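Local coordinates for protein 30kLP (PDB 3K8G) that alters membrane permeability at acidic pH and might take part in ligand transport at the outer membrane of Treponema pallidum, at residues 198-209 and 234-245. Sequence-based numbering, arbitrary orientation.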
ATOM      1  N   ASN A 198      -4.525 -17.853   7.883  1.00 24.04           N
ATOM      2  CA  ASN A 198      -3.424 -17.536   6.969  1.00 26.38           C
ATOM      3  C   ASN A 198      -3.898 -17.047   5.599  1.00 26.15           C
ATOM      4  O   ASN A 198      -3.130 -17.033   4.628  1.00 25.61           O
ATOM      5  CB  ASN A 198      -2.489 -18.732   6.783  1.00 28.17           C
ATOM      6  CG  ASN A 198      -3.226 -20.015   6.344  1.00 32.93           C
ATOM      7  OD1 ASN A 198      -4.449 -20.024   6.112  1.00 36.13           O
ATOM      8  ND2 ASN A 198      -2.470 -21.118   6.250  1.00 35.86           N
ATOM      9  N   GLU A 199      -5.162 -16.658   5.509  1.00 25.83           N
ATOM     10  CA  GLU A 199      -5.659 -16.083   4.255  1.00 24.35           C
ATOM     11  C   GLU A 199      -6.366 -14.764   4.472  1.00 22.99           C
ATOM     12  O   GLU A 199      -6.486 -14.307   5.615  1.00 19.72           O
ATOM     13  CB  GLU A 199      -6.578 -17.062   3.545  1.00 26.54           C
ATOM     14  CG  GLU A 199      -7.884 -17.329   4.258  1.00 32.83           C
ATOM     15  CD  GLU A 199      -8.589 -18.547   3.698  1.00 41.71           C
ATOM     16  OE1 GLU A 199      -9.830 -18.624   3.821  1.00 42.44           O
ATOM     17  OE2 GLU A 199      -7.898 -19.423   3.133  1.00 46.41           O
ATOM     18  N   TYR A 200      -6.816 -14.158   3.361  1.00 19.50           N
ATOM     19  CA  TYR A 200      -7.559 -12.905   3.380  1.00 18.27           C
ATOM     20  C   TYR A 200      -8.903 -13.088   2.712  1.00 16.44           C
ATOM     21  O   TYR A 200      -8.974 -13.686   1.651  1.00 20.67           O
ATOM     22  CB  TYR A 200      -6.726 -11.764   2.701  1.00 13.91           C
ATOM     23  CG  TYR A 200      -5.764 -11.158   3.690  1.00 14.62           C
ATOM     24  CD1 TYR A 200      -4.572 -11.790   4.007  1.00 16.03           C
ATOM     25  CD2 TYR A 200      -6.095  -9.993   4.385  1.00 10.04           C
ATOM     26  CE1 TYR A 200      -3.686 -11.244   4.963  1.00 19.03           C
ATOM     27  CE2 TYR A 200      -5.223  -9.448   5.350  1.00 10.93           C
ATOM     28  CZ  TYR A 200      -4.026 -10.067   5.615  1.00 10.54           C
ATOM     29  OH  TYR A 200      -3.195  -9.510   6.579  1.00 14.57           O
ATOM     30  N   LEU A 201      -9.969 -12.603   3.353  1.00 15.71           N
ATOM     31  CA  LEU A 201     -11.288 -12.498   2.746  1.00 16.96           C
ATOM     32  C   LEU A 201     -11.364 -11.118   2.085  1.00 17.56           C
ATOM     33  O   LEU A 201     -10.860 -10.153   2.666  1.00 17.24           O
ATOM     34  CB  LEU A 201     -12.356 -12.499   3.839  1.00 19.84           C
ATOM     35  CG  LEU A 201     -13.162 -13.769   4.101  1.00 29.41           C
ATOM     36  CD1 LEU A 201     -13.683 -13.721   5.527  1.00 35.68           C
ATOM     37  CD2 LEU A 201     -14.314 -13.924   3.098  1.00 36.23           C
ATOM     38  N   TYR A 202     -11.985 -11.002   0.919  1.00 15.00           N
ATOM     39  CA  TYR A 202     -12.031  -9.648   0.295  1.00 17.04           C
ATOM     40  C   TYR A 202     -13.327  -9.305  -0.399  1.00 15.97           C
ATOM     41  O   TYR A 202     -14.132 -10.197  -0.723  1.00 13.97           O
ATOM     42  CB  TYR A 202     -10.840  -9.417  -0.652  1.00 14.25           C
ATOM     43  CG  TYR A 202     -10.813 -10.329  -1.836  1.00 19.52           C
ATOM     44  CD1 TYR A 202     -10.025 -11.480  -1.819  1.00 23.68           C
ATOM     45  CD2 TYR A 202     -11.576 -10.057  -2.974  1.00 18.05           C
ATOM     46  CE1 TYR A 202      -9.993 -12.340  -2.897  1.00 23.49           C
ATOM     47  CE2 TYR A 202     -11.559 -10.922  -4.056  1.00 19.68           C
ATOM     48  CZ  TYR A 202     -10.753 -12.050  -4.005  1.00 24.47           C
ATOM     49  OH  TYR A 202     -10.715 -12.901  -5.071  1.00 29.86           O
ATOM     50  N   THR A 203     -13.532  -7.995  -0.609  1.00 16.66           N
ATOM     51  CA  THR A 203     -14.594  -7.508  -1.467  1.00 17.07           C
ATOM     52  C   THR A 203     -13.883  -6.565  -2.397  1.00 16.13           C
ATOM     53  O   THR A 203     -12.972  -5.831  -1.979  1.00 15.45           O
ATOM     54  CB  THR A 203     -15.646  -6.623  -0.740  1.00 20.09           C
ATOM     55  OG1 THR A 203     -16.107  -7.263   0.439  1.00 30.58           O
ATOM     56  CG2 THR A 203     -16.852  -6.387  -1.638  1.00 20.34           C
ATOM     57  N   LEU A 204     -14.331  -6.542  -3.638  1.00 13.96           N
ATOM     58  CA  LEU A 204     -13.795  -5.571  -4.587  1.00 15.08           C
ATOM     59  C   LEU A 204     -14.898  -5.050  -5.484  1.00 15.56           C
ATOM     60  O   LEU A 204     -15.971  -5.684  -5.651  1.00 15.31           O
ATOM     61  CB  LEU A 204     -12.617  -6.146  -5.389  1.00 14.63           C
ATOM     62  CG  LEU A 204     -12.842  -7.298  -6.387  1.00 18.39           C
ATOM     63  CD1 LEU A 204     -13.363  -6.790  -7.763  1.00 16.45           C
ATOM     64  CD2 LEU A 204     -11.548  -8.078  -6.602  1.00 16.71           C
ATOM     65  N   SER A 205     -14.640  -3.867  -6.029  1.00 14.61           N
ATOM     66  CA  SER A 205     -15.468  -3.302  -7.035  1.00 16.95           C
ATOM     67  C   SER A 205     -14.544  -2.984  -8.205  1.00 17.82           C
ATOM     68  O   SER A 205     -13.442  -2.450  -8.009  1.00 18.66           O
ATOM     69  CB  SER A 205     -16.110  -2.038  -6.472  1.00 17.39           C
ATOM     70  OG  SER A 205     -16.954  -1.444  -7.429  1.00 25.53           O
ATOM     71  N   LEU A 206     -14.987  -3.290  -9.416  1.00 14.78           N
ATOM     72  CA  LEU A 206     -14.178  -3.071 -10.599  1.00 15.57           C
ATOM     73  C   LEU A 206     -15.025  -2.302 -11.611  1.00 17.74           C
ATOM     74  O   LEU A 206     -16.156  -2.712 -11.933  1.00 16.89           O
ATOM     75  CB  LEU A 206     -13.696  -4.418 -11.174  1.00 14.86           C
ATOM     76  CG  LEU A 206     -12.994  -4.473 -12.535  1.00 23.97           C
ATOM     77  CD1 LEU A 206     -11.615  -3.791 -12.472  1.00 22.59           C
ATOM     78  CD2 LEU A 206     -12.834  -5.962 -12.917  1.00 24.77           C
ATOM     79  N   GLN A 207     -14.475  -1.196 -12.105  1.00 16.19           N
ATOM     80  CA  GLN A 207     -15.173  -0.347 -13.044  1.00 18.21           C
ATOM     81  C   GLN A 207     -15.178  -1.059 -14.401  1.00 19.31           C
ATOM     82  O   GLN A 207     -14.126  -1.489 -14.906  1.00 20.54           O
ATOM     83  CB  GLN A 207     -14.477   1.047 -13.092  1.00 17.15           C
ATOM     84  CG  GLN A 207     -15.361   2.174 -13.639  1.00 30.11           C
ATOM     85  CD  GLN A 207     -16.445   2.653 -12.647  1.00 33.72           C
ATOM     86  OE1 GLN A 207     -16.161   3.006 -11.494  1.00 41.84           O
ATOM     87  NE2 GLN A 207     -17.678   2.671 -13.105  1.00 37.54           N
ATOM     88  N   LEU A 208     -16.371  -1.258 -14.954  1.00 20.61           N
ATOM     89  CA  LEU A 208     -16.523  -1.997 -16.209  1.00 22.65           C
ATOM     90  C   LEU A 208     -16.627  -1.082 -17.444  1.00 24.05           C
ATOM     91  O   LEU A 208     -16.434  -1.541 -18.573  1.00 24.16           O
ATOM     92  CB  LEU A 208     -17.768  -2.891 -16.164  1.00 23.25           C
ATOM     93  CG  LEU A 208     -17.831  -4.029 -15.126  1.00 23.48           C
ATOM     94  CD1 LEU A 208     -19.231  -4.652 -15.084  1.00 26.61           C
ATOM     95  CD2 LEU A 208     -16.778  -5.113 -15.388  1.00 27.82           C
ATOM     96  N   GLY A 209     -16.944   0.189 -17.227  1.00 25.28           N
ATOM     97  CA  GLY A 209     -17.225   1.108 -18.343  1.00 27.34           C
ATOM     98  C   GLY A 209     -18.570   0.843 -19.003  1.00 29.02           C
ATOM     99  O   GLY A 209     -19.576   0.678 -18.316  1.00 29.48           O
ATOM    100  N   ASP A 234     -22.304   0.333 -13.504  1.00 28.22           N
ATOM    101  CA  ASP A 234     -21.134   0.007 -14.318  1.00 27.83           C
ATOM    102  C   ASP A 234     -19.989  -0.651 -13.510  1.00 26.57           C
ATOM    103  O   ASP A 234     -18.823  -0.615 -13.922  1.00 24.68           O
ATOM    104  CB  ASP A 234     -20.650   1.273 -15.051  1.00 29.89           C
ATOM    105  CG  ASP A 234     -21.539   1.638 -16.256  1.00 36.06           C
ATOM    106  OD1 ASP A 234     -22.475   0.870 -16.594  1.00 39.42           O
ATOM    107  OD2 ASP A 234     -21.291   2.697 -16.870  1.00 38.58           O
ATOM    108  N   ARG A 235     -20.336  -1.285 -12.387  1.00 24.72           N
ATOM    109  CA  ARG A 235     -19.335  -1.886 -11.509  1.00 24.10           C
ATOM    110  C   ARG A 235     -19.595  -3.359 -11.214  1.00 23.07           C
ATOM    111  O   ARG A 235     -20.710  -3.738 -10.806  1.00 22.93           O
ATOM    112  CB  ARG A 235     -19.274  -1.143 -10.177  1.00 24.39           C
ATOM    113  CG  ARG A 235     -18.733   0.277 -10.252  1.00 27.56           C
ATOM    114  CD  ARG A 235     -18.688   0.869  -8.850  1.00 40.65           C
ATOM    115  NE  ARG A 235     -19.978   0.752  -8.161  1.00 48.86           N
ATOM    116  CZ  ARG A 235     -20.147   0.422  -6.874  1.00 50.03           C
ATOM    117  NH1 ARG A 235     -19.104   0.135  -6.088  1.00 48.50           N
ATOM    118  NH2 ARG A 235     -21.381   0.349  -6.381  1.00 49.13           N
ATOM    119  N   LEU A 236     -18.559  -4.171 -11.411  1.00 20.38           N
ATOM    120  CA  LEU A 236     -18.569  -5.566 -11.019  1.00 19.45           C
ATOM    121  C   LEU A 236     -18.174  -5.666  -9.557  1.00 20.81           C
ATOM    122  O   LEU A 236     -17.100  -5.200  -9.171  1.00 19.26           O
ATOM    123  CB  LEU A 236     -17.580  -6.345 -11.877  1.00 20.83           C
ATOM    124  CG  LEU A 236     -17.590  -7.865 -11.639  1.00 25.83           C
ATOM    125  CD1 LEU A 236     -18.890  -8.464 -12.196  1.00 25.35           C
ATOM    126  CD2 LEU A 236     -16.357  -8.518 -12.261  1.00 26.32           C
ATOM    127  N   ILE A 237     -19.031  -6.293  -8.752  1.00 19.58           N
ATOM    128  CA  ILE A 237     -18.781  -6.473  -7.323  1.00 19.47           C
ATOM    129  C   ILE A 237     -18.546  -7.939  -7.032  1.00 20.08           C
ATOM    130  O   ILE A 237     -19.359  -8.791  -7.398  1.00 20.65           O
ATOM    131  CB  ILE A 237     -19.973  -5.987  -6.481  1.00 21.22           C
ATOM    132  CG1 ILE A 237     -20.465  -4.614  -6.969  1.00 21.17           C
ATOM    133  CG2 ILE A 237     -19.654  -6.053  -4.956  1.00 21.11           C
ATOM    134  CD1 ILE A 237     -19.578  -3.458  -6.584  1.00 25.85           C
ATOM    135  N   ILE A 238     -17.420  -8.224  -6.396  1.00 17.40           N
ATOM    136  CA  ILE A 238     -17.072  -9.552  -5.953  1.00 20.17           C
ATOM    137  C   ILE A 238     -16.994  -9.488  -4.448  1.00 21.12           C
ATOM    138  O   ILE A 238     -16.249  -8.672  -3.888  1.00 17.29           O
ATOM    139  CB  ILE A 238     -15.735 -10.021  -6.549  1.00 20.06           C
ATOM    140  CG1 ILE A 238     -15.812  -9.961  -8.091  1.00 23.09           C
ATOM    141  CG2 ILE A 238     -15.392 -11.439  -6.036  1.00 22.88           C
ATOM    142  CD1 ILE A 238     -14.552 -10.368  -8.816  1.00 25.23           C
ATOM    143  N   GLU A 239     -17.789 -10.309  -3.766  1.00 22.00           N
ATOM    144  CA  GLU A 239     -17.633 -10.386  -2.318  1.00 25.75           C
ATOM    145  C   GLU A 239     -17.379 -11.792  -1.805  1.00 26.78           C
ATOM    146  O   GLU A 239     -17.868 -12.785  -2.359  1.00 27.43           O
ATOM    147  CB  GLU A 239     -18.805  -9.708  -1.603  1.00 26.96           C
ATOM    148  CG  GLU A 239     -20.135  -9.839  -2.333  1.00 33.46           C
ATOM    149  CD  GLU A 239     -21.120  -8.721  -2.000  1.00 39.92           C
ATOM    150  OE1 GLU A 239     -20.953  -8.040  -0.960  1.00 43.53           O
ATOM    151  OE2 GLU A 239     -22.060  -8.507  -2.796  1.00 44.40           O
ATOM    152  N   ASP A 240     -16.590 -11.846  -0.743  1.00 28.28           N
ATOM    153  CA  ASP A 240     -16.272 -13.068  -0.036  1.00 29.71           C
ATOM    154  C   ASP A 240     -15.304 -13.916  -0.844  1.00 28.46           C
ATOM    155  O   ASP A 240     -15.320 -15.125  -0.741  1.00 28.04           O
ATOM    156  CB  ASP A 240     -17.541 -13.852   0.323  1.00 31.71           C
ATOM    157  CG  ASP A 240     -18.561 -13.008   1.068  1.00 37.84           C
ATOM    158  OD1 ASP A 240     -19.762 -13.036   0.680  1.00 45.50           O
ATOM    159  OD2 ASP A 240     -18.160 -12.317   2.036  1.00 42.23           O
ATOM    160  N   GLY A 241     -14.460 -13.269  -1.648  1.00 27.02           N
ATOM    161  CA  GLY A 241     -13.354 -13.971  -2.294  1.00 26.43           C
ATOM    162  C   GLY A 241     -12.314 -14.291  -1.241  1.00 25.24           C
ATOM    163  O   GLY A 241     -12.298 -13.661  -0.172  1.00 23.88           O
ATOM    164  N   THR A 242     -11.456 -15.273  -1.519  1.00 25.62           N
ATOM    165  CA  THR A 242     -10.328 -15.588  -0.634  1.00 26.14           C
ATOM    166  C   THR A 242      -9.012 -15.682  -1.405  1.00 23.72           C
ATOM    167  O   THR A 242      -8.988 -16.097  -2.551  1.00 25.15           O
ATOM    168  CB  THR A 242     -10.534 -16.915   0.108  1.00 28.93           C
ATOM    169  OG1 THR A 242     -10.806 -17.942  -0.853  1.00 33.51           O
ATOM    170  CG2 THR A 242     -11.717 -16.800   1.092  1.00 32.82           C
ATOM    171  N   ILE A 243      -7.925 -15.295  -0.762  1.00 22.46           N
ATOM    172  CA  ILE A 243      -6.573 -15.411  -1.296  1.00 21.72           C
ATOM    173  C   ILE A 243      -5.669 -15.638  -0.094  1.00 22.38           C
ATOM    174  O   ILE A 243      -5.890 -15.030   0.965  1.00 22.01           O
ATOM    175  CB  ILE A 243      -6.150 -14.103  -2.062  1.00 21.89           C
ATOM    176  CG1 ILE A 243      -4.732 -14.219  -2.652  1.00 20.50           C
ATOM    177  CG2 ILE A 243      -6.292 -12.858  -1.159  1.00 17.60           C
ATOM    178  CD1 ILE A 243      -4.365 -13.075  -3.607  1.00 18.83           C
ATOM    179  N   SER A 244      -4.664 -16.507  -0.225  1.00 22.17           N
ATOM    180  CA  SER A 244      -3.768 -16.759   0.909  1.00 23.45           C
ATOM    181  C   SER A 244      -2.935 -15.512   1.152  1.00 24.75           C
ATOM    182  O   SER A 244      -2.700 -14.729   0.209  1.00 25.04           O
ATOM    183  CB  SER A 244      -2.856 -17.966   0.657  1.00 23.32           C
ATOM    184  OG  SER A 244      -1.874 -17.656  -0.322  1.00 25.72           O
ATOM    185  N   ALA A 245      -2.498 -15.319   2.400  1.00 23.66           N
ATOM    186  CA  ALA A 245      -1.634 -14.206   2.759  1.00 25.23           C
ATOM    187  C   ALA A 245      -0.347 -14.258   1.949  1.00 26.50           C
ATOM    188  O   ALA A 245       0.159 -13.229   1.518  1.00 25.13           O
ATOM    189  CB  ALA A 245      -1.320 -14.224   4.253  1.00 25.91           C
TER
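Tyr202 lays its ring over the backbone of Gly241: Gly241 CA sits 3.8 Å from the ring centroid, 18° off the normal, a CH-pi contact in which the ring occupies the side of Gly241 where a side chain would otherwise project. The ring gets there because CG stands between the backbone N and the carbonyl carbon (chi1 64°), turning it across to the partner strand, where CD1 also meets Ile243 CG2 at 4.0 Å. Next along the same face, Leu204 and Ile238 run side by side, CD1 to CD1 3.9 Å apart. Beyond them, Leu208 crosses Leu236, with CD2 3.8 Å from Leu236 CB. The other face is more polar. There Arg235, bent at chi3, brings NH1 to within 3.0 Å of Ser205 OG, a bent hydrogen bond whose acceptor lies well out of the guanidinium plane, while Ile237 CD1 packs against one guanidinium face.

Apart from Leu208, just past the end of strand 199-207, these side chains ride on two antiparallel strands of the beta-half-barrel, paired by backbone hydrogen bonds and interrupted by a G1 bulge. Asp240, with positive phi (74°), and Gly241 both turn their N-H to Tyr202 O, the Asp240 bond being weak, and the register slips by one residue.

Farther out, helix 169-176 backs the apolar face, Leu176 touching both Leu204 and Ile243, and strand 189-196 pairs with the far edge of 199-207. Where 199-207 begins, Ala245 N donates a nearly straight bond to Asn198 O (2.9 Å), and Ser244, N-cap of probably amphipathic helix 245-253, bonds Arg247 N through OG.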